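Local coordinates for choline/ethanolamine kinase family protein (Mesorhizobium loti, PDB 3DXQ), which probably transfers phosphate from ATP to an aminoalcohol such as choline or ethanolamine, at residues A[114-118]-A[226-230]. Sequence-based numbering, arbitrary orientation.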
ATOM      1  N   PHE A 114       4.498  -0.850 -11.106  1.00 40.60           N
ATOM      2  CA  PHE A 114       4.975  -1.985 -10.336  1.00 39.90           C
ATOM      3  C   PHE A 114       6.059  -2.727 -11.112  1.00 40.25           C
ATOM      4  O   PHE A 114       7.082  -3.142 -10.559  1.00 41.94           O
ATOM      5  CB  PHE A 114       3.845  -2.968 -10.020  1.00 39.95           C
ATOM      6  CG  PHE A 114       2.890  -2.497  -8.961  1.00 38.92           C
ATOM      7  CD1 PHE A 114       3.335  -1.812  -7.838  1.00 41.14           C
ATOM      8  CD2 PHE A 114       1.550  -2.813  -9.047  1.00 40.07           C
ATOM      9  CE1 PHE A 114       2.429  -1.411  -6.855  1.00 44.96           C
ATOM     10  CE2 PHE A 114       0.652  -2.424  -8.059  1.00 43.20           C
ATOM     11  CZ  PHE A 114       1.095  -1.731  -6.965  1.00 43.00           C
ATOM     12  N   ARG A 115       5.831  -2.902 -12.404  1.00 40.10           N
ATOM     13  CA  ARG A 115       6.754  -3.664 -13.225  1.00 39.97           C
ATOM     14  C   ARG A 115       8.134  -3.052 -13.200  1.00 40.51           C
ATOM     15  O   ARG A 115       9.134  -3.751 -13.108  1.00 38.85           O
ATOM     16  CB  ARG A 115       6.252  -3.714 -14.658  1.00 39.75           C
ATOM     17  CG  ARG A 115       7.034  -4.628 -15.586  1.00 35.45           C
ATOM     18  CD  ARG A 115       6.251  -4.754 -16.855  1.00 37.38           C
ATOM     19  NE  ARG A 115       6.950  -5.428 -17.930  1.00 41.58           N
ATOM     20  CZ  ARG A 115       6.460  -5.557 -19.158  1.00 43.47           C
ATOM     21  NH1 ARG A 115       5.262  -5.075 -19.464  1.00 48.31           N
ATOM     22  NH2 ARG A 115       7.166  -6.168 -20.089  1.00 38.99           N
ATOM     23  N   LYS A 116       8.165  -1.728 -13.302  1.00 42.42           N
ATOM     24  CA  LYS A 116       9.399  -0.982 -13.261  1.00 42.49           C
ATOM     25  C   LYS A 116      10.045  -1.142 -11.899  1.00 41.61           C
ATOM     26  O   LYS A 116      11.270  -1.349 -11.812  1.00 42.58           O
ATOM     27  CB  LYS A 116       9.140   0.490 -13.555  1.00 43.02           C
ATOM     28  CG  LYS A 116      10.404   1.259 -13.937  1.00 47.55           C
ATOM     29  CD  LYS A 116      10.026   2.615 -14.555  1.00 51.94           C
ATOM     30  CE  LYS A 116      11.205   3.529 -14.757  1.00 49.48           C
ATOM     31  NZ  LYS A 116      10.687   4.890 -14.992  1.00 54.96           N
ATOM     32  N   LEU A 117       9.214  -1.073 -10.858  1.00 39.65           N
ATOM     33  CA  LEU A 117       9.685  -1.186  -9.477  1.00 38.82           C
ATOM     34  C   LEU A 117      10.298  -2.522  -9.206  1.00 39.63           C
ATOM     35  O   LEU A 117      11.453  -2.600  -8.816  1.00 40.19           O
ATOM     36  CB  LEU A 117       8.546  -0.946  -8.477  1.00 39.36           C
ATOM     37  CG  LEU A 117       8.857  -1.189  -6.993  1.00 40.17           C
ATOM     38  CD1 LEU A 117       9.975  -0.246  -6.538  1.00 27.74           C
ATOM     39  CD2 LEU A 117       7.604  -1.066  -6.101  1.00 30.42           C
ATOM     40  N   HIS A 118       9.512  -3.575  -9.387  1.00 42.41           N
ATOM     41  CA  HIS A 118       9.960  -4.939  -9.077  1.00 41.32           C
ATOM     42  C   HIS A 118      11.121  -5.355  -9.953  1.00 40.61           C
ATOM     43  O   HIS A 118      12.021  -6.047  -9.525  1.00 42.55           O
ATOM     44  CB  HIS A 118       8.814  -5.923  -9.223  1.00 40.26           C
ATOM     45  CG  HIS A 118       7.655  -5.636  -8.322  1.00 41.60           C
ATOM     46  ND1 HIS A 118       6.384  -6.089  -8.581  1.00 39.11           N
ATOM     47  CD2 HIS A 118       7.574  -4.920  -7.178  1.00 45.71           C
ATOM     48  CE1 HIS A 118       5.568  -5.674  -7.628  1.00 40.76           C
ATOM     49  NE2 HIS A 118       6.266  -4.968  -6.758  1.00 38.05           N
ATOM     50  N   LEU A 226      -4.592  -4.778 -15.177  1.00 39.87           N
ATOM     51  CA  LEU A 226      -3.447  -4.605 -14.256  1.00 37.55           C
ATOM     52  C   LEU A 226      -2.400  -5.694 -14.468  1.00 39.79           C
ATOM     53  O   LEU A 226      -1.223  -5.416 -14.638  1.00 42.10           O
ATOM     54  CB  LEU A 226      -3.940  -4.671 -12.802  1.00 37.41           C
ATOM     55  CG  LEU A 226      -2.924  -4.670 -11.652  1.00 39.44           C
ATOM     56  CD1 LEU A 226      -2.162  -3.299 -11.528  1.00 26.47           C
ATOM     57  CD2 LEU A 226      -3.589  -5.055 -10.333  1.00 27.82           C
HETATM   58  N   MSE A 227      -2.841  -6.944 -14.447  1.00 41.18           N
HETATM   59  CA  MSE A 227      -1.927  -8.071 -14.565  1.00 40.53           C
HETATM   60  C   MSE A 227      -1.299  -8.152 -15.947  1.00 40.97           C
HETATM   61  O   MSE A 227      -0.092  -8.410 -16.085  1.00 42.66           O
HETATM   62  CB  MSE A 227      -2.647  -9.380 -14.199  1.00 38.91           C
HETATM   63  CG  MSE A 227      -2.988  -9.437 -12.719  1.00 38.10           C
HETATM   64 SE   MSE A 227      -3.881 -11.067 -12.120  0.75 40.07          SE
HETATM   65  CE  MSE A 227      -5.471 -10.986 -13.422  1.00 35.81           C
ATOM     66  N   ARG A 228      -2.102  -7.917 -16.972  1.00 40.46           N
ATOM     67  CA  ARG A 228      -1.591  -7.967 -18.323  1.00 41.90           C
ATOM     68  C   ARG A 228      -0.496  -6.934 -18.499  1.00 40.08           C
ATOM     69  O   ARG A 228       0.516  -7.234 -19.103  1.00 43.94           O
ATOM     70  CB  ARG A 228      -2.718  -7.767 -19.338  1.00 41.66           C
ATOM     71  CG  ARG A 228      -2.270  -7.742 -20.803  1.00 46.38           C
ATOM     72  CD  ARG A 228      -3.461  -7.570 -21.749  1.00 49.89           C
ATOM     73  NE  ARG A 228      -4.280  -8.787 -21.808  1.00 62.10           N
ATOM     74  CZ  ARG A 228      -4.016  -9.851 -22.574  1.00 65.27           C
ATOM     75  NH1 ARG A 228      -2.943  -9.881 -23.371  1.00 62.65           N
ATOM     76  NH2 ARG A 228      -4.830 -10.899 -22.537  1.00 64.67           N
ATOM     77  N   ALA A 229      -0.696  -5.725 -17.976  1.00 39.56           N
ATOM     78  CA  ALA A 229       0.306  -4.663 -18.102  1.00 40.63           C
ATOM     79  C   ALA A 229       1.516  -4.999 -17.273  1.00 40.69           C
ATOM     80  O   ALA A 229       2.633  -4.685 -17.657  1.00 39.42           O
ATOM     81  CB  ALA A 229      -0.264  -3.301 -17.683  1.00 39.82           C
ATOM     82  N   TYR A 230       1.283  -5.636 -16.129  1.00 41.59           N
ATOM     83  CA  TYR A 230       2.375  -6.010 -15.222  1.00 42.76           C
ATOM     84  C   TYR A 230       3.278  -7.119 -15.758  1.00 43.02           C
ATOM     85  O   TYR A 230       4.498  -6.993 -15.696  1.00 42.45           O
ATOM     86  CB  TYR A 230       1.827  -6.434 -13.853  1.00 41.58           C
ATOM     87  CG  TYR A 230       2.900  -6.845 -12.895  1.00 39.98           C
ATOM     88  CD1 TYR A 230       3.708  -5.892 -12.274  1.00 44.87           C
ATOM     89  CD2 TYR A 230       3.156  -8.186 -12.643  1.00 44.43           C
ATOM     90  CE1 TYR A 230       4.743  -6.272 -11.418  1.00 43.31           C
ATOM     91  CE2 TYR A 230       4.172  -8.574 -11.762  1.00 42.38           C
ATOM     92  CZ  TYR A 230       4.947  -7.624 -11.154  1.00 39.97           C
ATOM     93  OH  TYR A 230       5.944  -8.029 -10.302  1.00 46.57           O
TER
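Phe114 points its CA-to-CB bond toward helix 220-231: its CB lies 3.7 Å from CD1 of Tyr230, and its ring edge meets Leu226 more loosely, Phe114 CD2 to Leu226 CD1 at 4.5 Å. One residue on, Arg115 runs out fully extended along the outer surface, so that its NH1 donates a hydrogen bond to the backbone O of Ala229 at 3.2 Å, two residues before the end of helix 220-231, where carbonyls commonly lack a partner from the next turn. A helical turn after Phe114, His118 ND1 shares a short hydrogen bond with Tyr230 OH, 2.6 Å; the two rings meet rim to rim, planes 76° apart. The axes of the two short segments come within 10.5 Å, their directions 44° apart, and Tyr230 reaches across the gap. His118 NE2 hydrogen-bonds OD2 of Asp208, and helix 206-215 lies against the buried side, with Leu209 touching both Phe114 and Tyr230. The contact thereby ties the ends of helices 106-118 and 220-231 together within the helical C-terminal lobe of this kinase-like fold, where Leu117 touches Val70, just before strand 74-77 of the five-stranded N-lobe sheet.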